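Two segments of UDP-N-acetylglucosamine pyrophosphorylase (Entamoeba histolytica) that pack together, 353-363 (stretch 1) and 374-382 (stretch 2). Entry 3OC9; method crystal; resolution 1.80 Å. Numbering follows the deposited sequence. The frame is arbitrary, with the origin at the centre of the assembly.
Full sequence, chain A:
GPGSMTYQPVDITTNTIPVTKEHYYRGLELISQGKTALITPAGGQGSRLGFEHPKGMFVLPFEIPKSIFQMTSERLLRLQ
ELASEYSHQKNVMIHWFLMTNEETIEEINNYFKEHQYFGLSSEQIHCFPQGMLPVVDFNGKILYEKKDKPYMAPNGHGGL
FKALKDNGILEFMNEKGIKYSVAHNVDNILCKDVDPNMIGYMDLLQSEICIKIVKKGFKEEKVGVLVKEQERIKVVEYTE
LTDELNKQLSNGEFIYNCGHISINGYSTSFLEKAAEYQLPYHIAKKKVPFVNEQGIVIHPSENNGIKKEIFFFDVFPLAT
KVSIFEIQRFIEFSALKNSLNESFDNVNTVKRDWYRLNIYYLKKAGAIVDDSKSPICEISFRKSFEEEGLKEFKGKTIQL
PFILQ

Stretch 1 353-363: DWYRLNIYYLK
Stretch 2 (374-382) SPICEISFR

Residues 353-363 form one helical segment, part of a longer helix, with i to i+4 backbone hydrogen bonds of 3.0 to 3.2 Å between N and O, from Leu357 N to Asp353 O through Lys363 N to Ile359 O. In stretch 2, residues 377-379 are a short strand and the rest is loop or turn. The strand crosses the helix at 77°, and the axes approach to 7.2 Å. The register is set by Tyr355 and Cys377, whose CA atoms lie 5.1 Å apart. Together the two stretches bury 588 Å².

Tyr355 is the most covered residue. Its CA-to-CB bond points sideways, but chi1 of -69° (m) and chi2 of -7° bring the ring end nearer to stretch 2. Ile376 CA sits over one face of the Tyr355 ring, 4.1 Å from its centroid, in a CH-pi contact. Cys377 N lies over the same ring. Beyond the ring, Tyr355 OH donates a hydrogen bond of 2.7 Å to Glu378 OE2. A tyrosine suits this place because it offers a flat apolar face to the backbone and a polar tip to the carboxylate. Glu378 reaches it with chi1 m and chi2 t; both its carboxylate oxygens also bond elsewhere in the structure.

Cys377 is nearly as well covered. It is extended (phi/psi -146/99), with chi1 t. Its small, apolar side chain lies close to the helix: Cys377 SG is 3.7 Å from Asn358 CB and 3.6 Å from Leu362 CD1, while Cys377 CB is 4.0 Å from Ile359 CG1. Its carbonyl is also used. Asn358, whose CA-to-CB bond points toward stretch 2 (chi1 m), donates from ND2 to Cys377 O at 2.9 Å and 176°. This nearly linear bond ties a helix side chain to the strand backbone and satisfies a buried carbonyl. Two residues along the strand, Ile379 (chi1 m, chi2 t) places CD1 3.8 Å from Asn358 CB and 4.2 Å from Leu362 CG, extending the apolar contact.

Trp354 also starts sideways and turns its ring end nearer, with chi1 -176° (t) and chi2 48°. The edge of the indole meets Ile379 O, 3.4 Å from Trp354 CZ2. Glu378 CB is 3.9 Å from Trp354 CH2. Trp354 NE1 lies 3.5 Å from Phe381 CE1, near the plane of the phenyl ring; the two ring planes are at 80°. Water 1 accepts from Trp354 NE1 at 3.1 Å and donates to Ile379 O at 2.8 Å. Water 1 also donates weakly to Asn358 OD1 at 3.4 Å. The buried indole nitrogen is thus satisfied through water.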

ATOM      1  N   ASP A 353     -16.884   2.391   5.572  1.00 27.36           N
ATOM      2  CA  ASP A 353     -16.061   1.229   5.943  1.00 26.25           C
ATOM      3  C   ASP A 353     -15.268   1.491   7.254  1.00 25.48           C
ATOM      4  O   ASP A 353     -15.232   0.632   8.146  1.00 25.42           O
ATOM      5  CB  ASP A 353     -15.106   0.832   4.784  1.00 25.27           C
ATOM      6  CG  ASP A 353     -15.818   0.118   3.601  1.00 27.45           C
ATOM      7  OD1 ASP A 353     -16.903  -0.471   3.781  1.00 28.70           O
ATOM      8  OD2 ASP A 353     -15.256   0.121   2.479  1.00 25.49           O
ATOM      9  N   TRP A 354     -14.663   2.680   7.377  1.00 24.59           N
ATOM     10  CA  TRP A 354     -13.891   3.037   8.596  1.00 24.48           C
ATOM     11  C   TRP A 354     -14.804   3.094   9.856  1.00 25.03           C
ATOM     12  O   TRP A 354     -14.443   2.565  10.927  1.00 24.10           O
ATOM     13  CB  TRP A 354     -13.080   4.338   8.375  1.00 24.09           C
ATOM     14  CG  TRP A 354     -12.158   4.769   9.540  1.00 23.37           C
ATOM     15  CD1 TRP A 354     -11.264   3.980  10.236  1.00 22.85           C
ATOM     16  CD2 TRP A 354     -12.027   6.091  10.082  1.00 24.06           C
ATOM     17  NE1 TRP A 354     -10.619   4.728  11.194  1.00 22.92           N
ATOM     18  CE2 TRP A 354     -11.069   6.023  11.128  1.00 23.17           C
ATOM     19  CE3 TRP A 354     -12.646   7.320   9.806  1.00 25.89           C
ATOM     20  CZ2 TRP A 354     -10.704   7.140  11.885  1.00 23.47           C
ATOM     21  CZ3 TRP A 354     -12.277   8.446  10.569  1.00 25.72           C
ATOM     22  CH2 TRP A 354     -11.318   8.336  11.599  1.00 25.74           C
ATOM     23  N   TYR A 355     -15.988   3.689   9.706  1.00 26.41           N
ATOM     24  CA  TYR A 355     -16.961   3.775  10.808  1.00 28.05           C
ATOM     25  C   TYR A 355     -17.411   2.382  11.294  1.00 28.09           C
ATOM     26  O   TYR A 355     -17.495   2.152  12.503  1.00 28.48           O
ATOM     27  CB  TYR A 355     -18.179   4.642  10.424  1.00 28.97           C
ATOM     28  CG  TYR A 355     -17.929   6.144  10.268  1.00 31.09           C
ATOM     29  CD1 TYR A 355     -16.698   6.724  10.611  1.00 33.38           C
ATOM     30  CD2 TYR A 355     -18.940   6.994   9.779  1.00 33.31           C
ATOM     31  CE1 TYR A 355     -16.466   8.111  10.458  1.00 34.64           C
ATOM     32  CE2 TYR A 355     -18.719   8.386   9.629  1.00 35.95           C
ATOM     33  CZ  TYR A 355     -17.484   8.933   9.971  1.00 36.99           C
ATOM     34  OH  TYR A 355     -17.263  10.305   9.835  1.00 37.93           O
ATOM     35  N   ARG A 356     -17.665   1.452  10.363  1.00 28.25           N
ATOM     36  CA  ARG A 356     -18.122   0.098  10.721  1.00 29.04           C
ATOM     37  C   ARG A 356     -17.023  -0.712  11.435  1.00 28.61           C
ATOM     38  O   ARG A 356     -17.307  -1.437  12.405  1.00 28.99           O
ATOM     39  CB  ARG A 356     -18.654  -0.658   9.482  1.00 29.79           C
ATOM     40  CG  ARG A 356     -20.008  -0.140   8.960  1.00 33.46           C
ATOM     41  CD  ARG A 356     -20.397  -0.800   7.623  1.00 40.66           C
ATOM     42  NE  ARG A 356     -21.635  -0.243   7.071  1.00 45.59           N
ATOM     43  CZ  ARG A 356     -22.248  -0.688   5.971  1.00 49.14           C
ATOM     44  NH1 ARG A 356     -21.751  -1.709   5.272  1.00 49.73           N
ATOM     45  NH2 ARG A 356     -23.369  -0.110   5.562  1.00 51.63           N
ATOM     46  N   LEU A 357     -15.776  -0.585  10.961  1.00 26.38           N
ATOM     47  CA  LEU A 357     -14.631  -1.198  11.655  1.00 25.96           C
ATOM     48  C   LEU A 357     -14.494  -0.706  13.118  1.00 26.07           C
ATOM     49  O   LEU A 357     -14.262  -1.513  14.045  1.00 26.50           O
ATOM     50  CB  LEU A 357     -13.325  -0.954  10.865  1.00 24.81           C
ATOM     51  CG  LEU A 357     -12.042  -1.557  11.450  1.00 24.48           C
ATOM     52  CD1 LEU A 357     -12.159  -3.083  11.636  1.00 24.02           C
ATOM     53  CD2 LEU A 357     -10.809  -1.185  10.574  1.00 24.48           C
ATOM     54  N   ASN A 358     -14.634   0.603  13.328  1.00 25.74           N
ATOM     55  CA  ASN A 358     -14.454   1.191  14.656  1.00 27.17           C
ATOM     56  C   ASN A 358     -15.535   0.716  15.664  1.00 28.38           C
ATOM     57  O   ASN A 358     -15.241   0.466  16.844  1.00 29.20           O
ATOM     58  CB  ASN A 358     -14.391   2.732  14.572  1.00 27.20           C
ATOM     59  CG  ASN A 358     -13.130   3.238  13.865  1.00 27.33           C
ATOM     60  OD1 ASN A 358     -12.124   2.531  13.785  1.00 25.82           O
ATOM     61  ND2 ASN A 358     -13.183   4.468  13.364  1.00 27.25           N
ATOM     62  N   ILE A 359     -16.759   0.544  15.176  1.00 29.22           N
ATOM     63  CA  ILE A 359     -17.856  -0.063  15.977  1.00 30.72           C
ATOM     64  C   ILE A 359     -17.536  -1.515  16.395  1.00 30.68           C
ATOM     65  O   ILE A 359     -17.689  -1.886  17.576  1.00 31.24           O
ATOM     66  CB  ILE A 359     -19.202   0.003  15.218  1.00 31.04           C
ATOM     67  CG1 ILE A 359     -19.618   1.463  15.022  1.00 32.64           C
ATOM     68  CG2 ILE A 359     -20.295  -0.799  15.952  1.00 32.85           C
ATOM     69  CD1 ILE A 359     -20.782   1.648  14.057  1.00 33.88           C
ATOM     70  N   TYR A 360     -17.077  -2.319  15.433  1.00 29.93           N
ATOM     71  CA  TYR A 360     -16.595  -3.681  15.692  1.00 30.37           C
ATOM     72  C   TYR A 360     -15.514  -3.736  16.791  1.00 30.27           C
ATOM     73  O   TYR A 360     -15.591  -4.585  17.693  1.00 31.24           O
ATOM     74  CB  TYR A 360     -16.134  -4.357  14.371  1.00 29.49           C
ATOM     75  CG  TYR A 360     -15.362  -5.681  14.532  1.00 31.66           C
ATOM     76  CD1 TYR A 360     -16.040  -6.901  14.638  1.00 34.00           C
ATOM     77  CD2 TYR A 360     -13.960  -5.702  14.565  1.00 30.85           C
ATOM     78  CE1 TYR A 360     -15.342  -8.107  14.777  1.00 35.53           C
ATOM     79  CE2 TYR A 360     -13.251  -6.907  14.713  1.00 33.32           C
ATOM     80  CZ  TYR A 360     -13.948  -8.102  14.818  1.00 35.27           C
ATOM     81  OH  TYR A 360     -13.267  -9.303  14.964  1.00 39.02           O
ATOM     82  N   TYR A 361     -14.516  -2.845  16.727  1.00 29.67           N
ATOM     83  CA  TYR A 361     -13.429  -2.829  17.724  1.00 30.03           C
ATOM     84  C   TYR A 361     -13.959  -2.465  19.143  1.00 31.32           C
ATOM     85  O   TYR A 361     -13.561  -3.079  20.155  1.00 31.13           O
ATOM     86  CB  TYR A 361     -12.287  -1.889  17.289  1.00 28.79           C
ATOM     87  CG  TYR A 361     -11.329  -2.466  16.220  1.00 27.30           C
ATOM     88  CD1 TYR A 361     -11.049  -3.848  16.157  1.00 26.96           C
ATOM     89  CD2 TYR A 361     -10.672  -1.612  15.314  1.00 25.57           C
ATOM     90  CE1 TYR A 361     -10.139  -4.375  15.178  1.00 25.66           C
ATOM     91  CE2 TYR A 361      -9.768  -2.130  14.336  1.00 25.72           C
ATOM     92  CZ  TYR A 361      -9.513  -3.507  14.287  1.00 26.15           C
ATOM     93  OH  TYR A 361      -8.631  -4.028  13.328  1.00 25.94           O
ATOM     94  N   LEU A 362     -14.862  -1.490  19.213  1.00 31.80           N
ATOM     95  CA  LEU A 362     -15.502  -1.141  20.494  1.00 33.40           C
ATOM     96  C   LEU A 362     -16.237  -2.331  21.143  1.00 34.98           C
ATOM     97  O   LEU A 362     -16.113  -2.545  22.351  1.00 35.56           O
ATOM     98  CB  LEU A 362     -16.442   0.066  20.345  1.00 33.50           C
ATOM     99  CG  LEU A 362     -15.811   1.462  20.291  1.00 33.99           C
ATOM    100  CD1 LEU A 362     -16.820   2.531  19.802  1.00 34.35           C
ATOM    101  CD2 LEU A 362     -15.170   1.897  21.631  1.00 33.43           C
ATOM    102  N   LYS A 363     -16.968  -3.102  20.340  1.00 35.93           N
ATOM    103  CA  LYS A 363     -17.685  -4.299  20.823  1.00 38.13           C
ATOM    104  C   LYS A 363     -16.738  -5.437  21.242  1.00 38.78           C
ATOM    105  O   LYS A 363     -17.017  -6.170  22.200  1.00 39.37           O
ATOM    106  CB  LYS A 363     -18.695  -4.793  19.779  1.00 38.28           C
ATOM    107  CG  LYS A 363     -19.855  -3.812  19.514  1.00 39.90           C
ATOM    108  CD  LYS A 363     -20.752  -4.306  18.375  1.00 43.31           C
ATOM    109  CE  LYS A 363     -21.799  -3.252  18.022  1.00 44.99           C
ATOM    110  NZ  LYS A 363     -22.627  -3.619  16.831  1.00 48.44           N
ATOM    111  N   SER A 374     -27.256   7.903  14.690  1.00 47.00           N
ATOM    112  CA  SER A 374     -26.085   8.375  13.937  1.00 45.20           C
ATOM    113  C   SER A 374     -25.164   7.209  13.604  1.00 43.50           C
ATOM    114  O   SER A 374     -25.080   6.262  14.389  1.00 43.14           O
ATOM    115  CB  SER A 374     -25.312   9.419  14.761  1.00 44.96           C
ATOM    116  OG  SER A 374     -24.078   9.781  14.139  1.00 43.81           O
ATOM    117  N   PRO A 375     -24.467   7.267  12.445  1.00 42.38           N
ATOM    118  CA  PRO A 375     -23.461   6.234  12.162  1.00 40.80           C
ATOM    119  C   PRO A 375     -21.998   6.614  12.510  1.00 39.26           C
ATOM    120  O   PRO A 375     -21.103   5.772  12.353  1.00 38.71           O
ATOM    121  CB  PRO A 375     -23.596   6.047  10.649  1.00 40.78           C
ATOM    122  CG  PRO A 375     -23.892   7.434  10.155  1.00 41.33           C
ATOM    123  CD  PRO A 375     -24.707   8.118  11.261  1.00 42.38           C
ATOM    124  N   ILE A 376     -21.764   7.839  12.977  1.00 38.31           N
ATOM    125  CA  ILE A 376     -20.387   8.375  13.169  1.00 36.51           C
ATOM    126  C   ILE A 376     -19.618   7.733  14.340  1.00 35.74           C
ATOM    127  O   ILE A 376     -20.065   7.777  15.485  1.00 35.62           O
ATOM    128  CB  ILE A 376     -20.405   9.922  13.327  1.00 37.25           C
ATOM    129  CG1 ILE A 376     -21.097  10.559  12.117  1.00 37.31           C
ATOM    130  CG2 ILE A 376     -18.969  10.499  13.521  1.00 36.55           C
ATOM    131  CD1 ILE A 376     -21.416  12.014  12.279  1.00 39.66           C
ATOM    132  N   CYS A 377     -18.461   7.129  14.034  1.00 33.64           N
ATOM    133  CA  CYS A 377     -17.568   6.559  15.053  1.00 32.65           C
ATOM    134  C   CYS A 377     -16.125   6.753  14.556  1.00 31.51           C
ATOM    135  O   CYS A 377     -15.679   5.983  13.706  1.00 31.14           O
ATOM    136  CB  CYS A 377     -17.879   5.072  15.262  1.00 31.25           C
ATOM    137  SG  CYS A 377     -17.041   4.191  16.638  1.00 32.60           S
ATOM    138  N   GLU A 378     -15.446   7.794  15.048  1.00 31.24           N
ATOM    139  CA  GLU A 378     -14.069   8.148  14.628  1.00 31.44           C
ATOM    140  C   GLU A 378     -13.068   7.940  15.759  1.00 31.31           C
ATOM    141  O   GLU A 378     -13.133   8.617  16.803  1.00 32.46           O
ATOM    142  CB  GLU A 378     -13.969   9.603  14.133  1.00 32.13           C
ATOM    143  CG  GLU A 378     -14.922   9.954  12.998  1.00 33.39           C
ATOM    144  CD  GLU A 378     -14.533  11.209  12.206  1.00 33.80           C
ATOM    145  OE1 GLU A 378     -13.540  11.911  12.540  1.00 35.19           O
ATOM    146  OE2 GLU A 378     -15.222  11.487  11.204  1.00 33.36           O
ATOM    147  N   ILE A 379     -12.131   7.018  15.535  1.00 30.14           N
ATOM    148  CA  ILE A 379     -11.099   6.665  16.510  1.00 29.58           C
ATOM    149  C   ILE A 379      -9.715   6.957  15.912  1.00 29.33           C
ATOM    150  O   ILE A 379      -9.323   6.324  14.924  1.00 29.05           O
ATOM    151  CB  ILE A 379     -11.198   5.164  16.918  1.00 29.47           C
ATOM    152  CG1 ILE A 379     -12.592   4.855  17.527  1.00 30.71           C
ATOM    153  CG2 ILE A 379     -10.015   4.791  17.850  1.00 29.78           C
ATOM    154  CD1 ILE A 379     -12.803   3.395  17.999  1.00 30.55           C
ATOM    155  N   SER A 380      -8.985   7.907  16.506  1.00 29.08           N
ATOM    156  CA  SER A 380      -7.683   8.344  15.959  1.00 29.32           C
ATOM    157  C   SER A 380      -6.691   7.185  15.809  1.00 28.41           C
ATOM    158  O   SER A 380      -6.578   6.346  16.706  1.00 27.61           O
ATOM    159  CB  SER A 380      -7.057   9.432  16.825  1.00 30.18           C
ATOM    160  OG  SER A 380      -5.791   9.818  16.289  1.00 31.25           O
ATOM    161  N   PHE A 381      -5.990   7.141  14.667  1.00 27.97           N
ATOM    162  CA  PHE A 381      -4.910   6.153  14.446  1.00 28.13           C
ATOM    163  C   PHE A 381      -3.786   6.322  15.496  1.00 28.20           C
ATOM    164  O   PHE A 381      -2.977   5.403  15.706  1.00 28.58           O
ATOM    165  CB  PHE A 381      -4.310   6.294  13.023  1.00 27.07           C
ATOM    166  CG  PHE A 381      -5.090   5.593  11.906  1.00 28.20           C
ATOM    167  CD1 PHE A 381      -6.421   5.198  12.052  1.00 29.45           C
ATOM    168  CD2 PHE A 381      -4.474   5.384  10.669  1.00 28.23           C
ATOM    169  CE1 PHE A 381      -7.116   4.586  10.987  1.00 30.60           C
ATOM    170  CE2 PHE A 381      -5.153   4.782   9.607  1.00 28.89           C
ATOM    171  CZ  PHE A 381      -6.479   4.374   9.772  1.00 30.12           C
ATOM    172  N   ARG A 382      -3.717   7.487  16.147  1.00 28.71           N
ATOM    173  CA  ARG A 382      -2.753   7.693  17.238  1.00 29.77           C
ATOM    174  C   ARG A 382      -3.153   6.975  18.550  1.00 29.81           C
ATOM    175  O   ARG A 382      -2.288   6.647  19.370  1.00 30.46           O
ATOM    176  CB  ARG A 382      -2.489   9.204  17.466  1.00 30.25           C
ATOM    177  CG  ARG A 382      -1.437   9.542  18.520  1.00 32.85           C
ATOM    178  CD  ARG A 382      -0.008   9.185  18.068  1.00 34.60           C
ATOM    179  NE  ARG A 382       0.979   9.320  19.144  1.00 36.51           N
ATOM    180  CZ  ARG A 382       1.252   8.394  20.065  1.00 36.87           C
ATOM    181  NH1 ARG A 382       0.614   7.224  20.079  1.00 35.12           N
ATOM    182  NH2 ARG A 382       2.182   8.641  20.986  1.00 37.00           N
TER
HETATM  183  O   HOH W   1      -8.954   3.829  13.619  1.00 36.29           O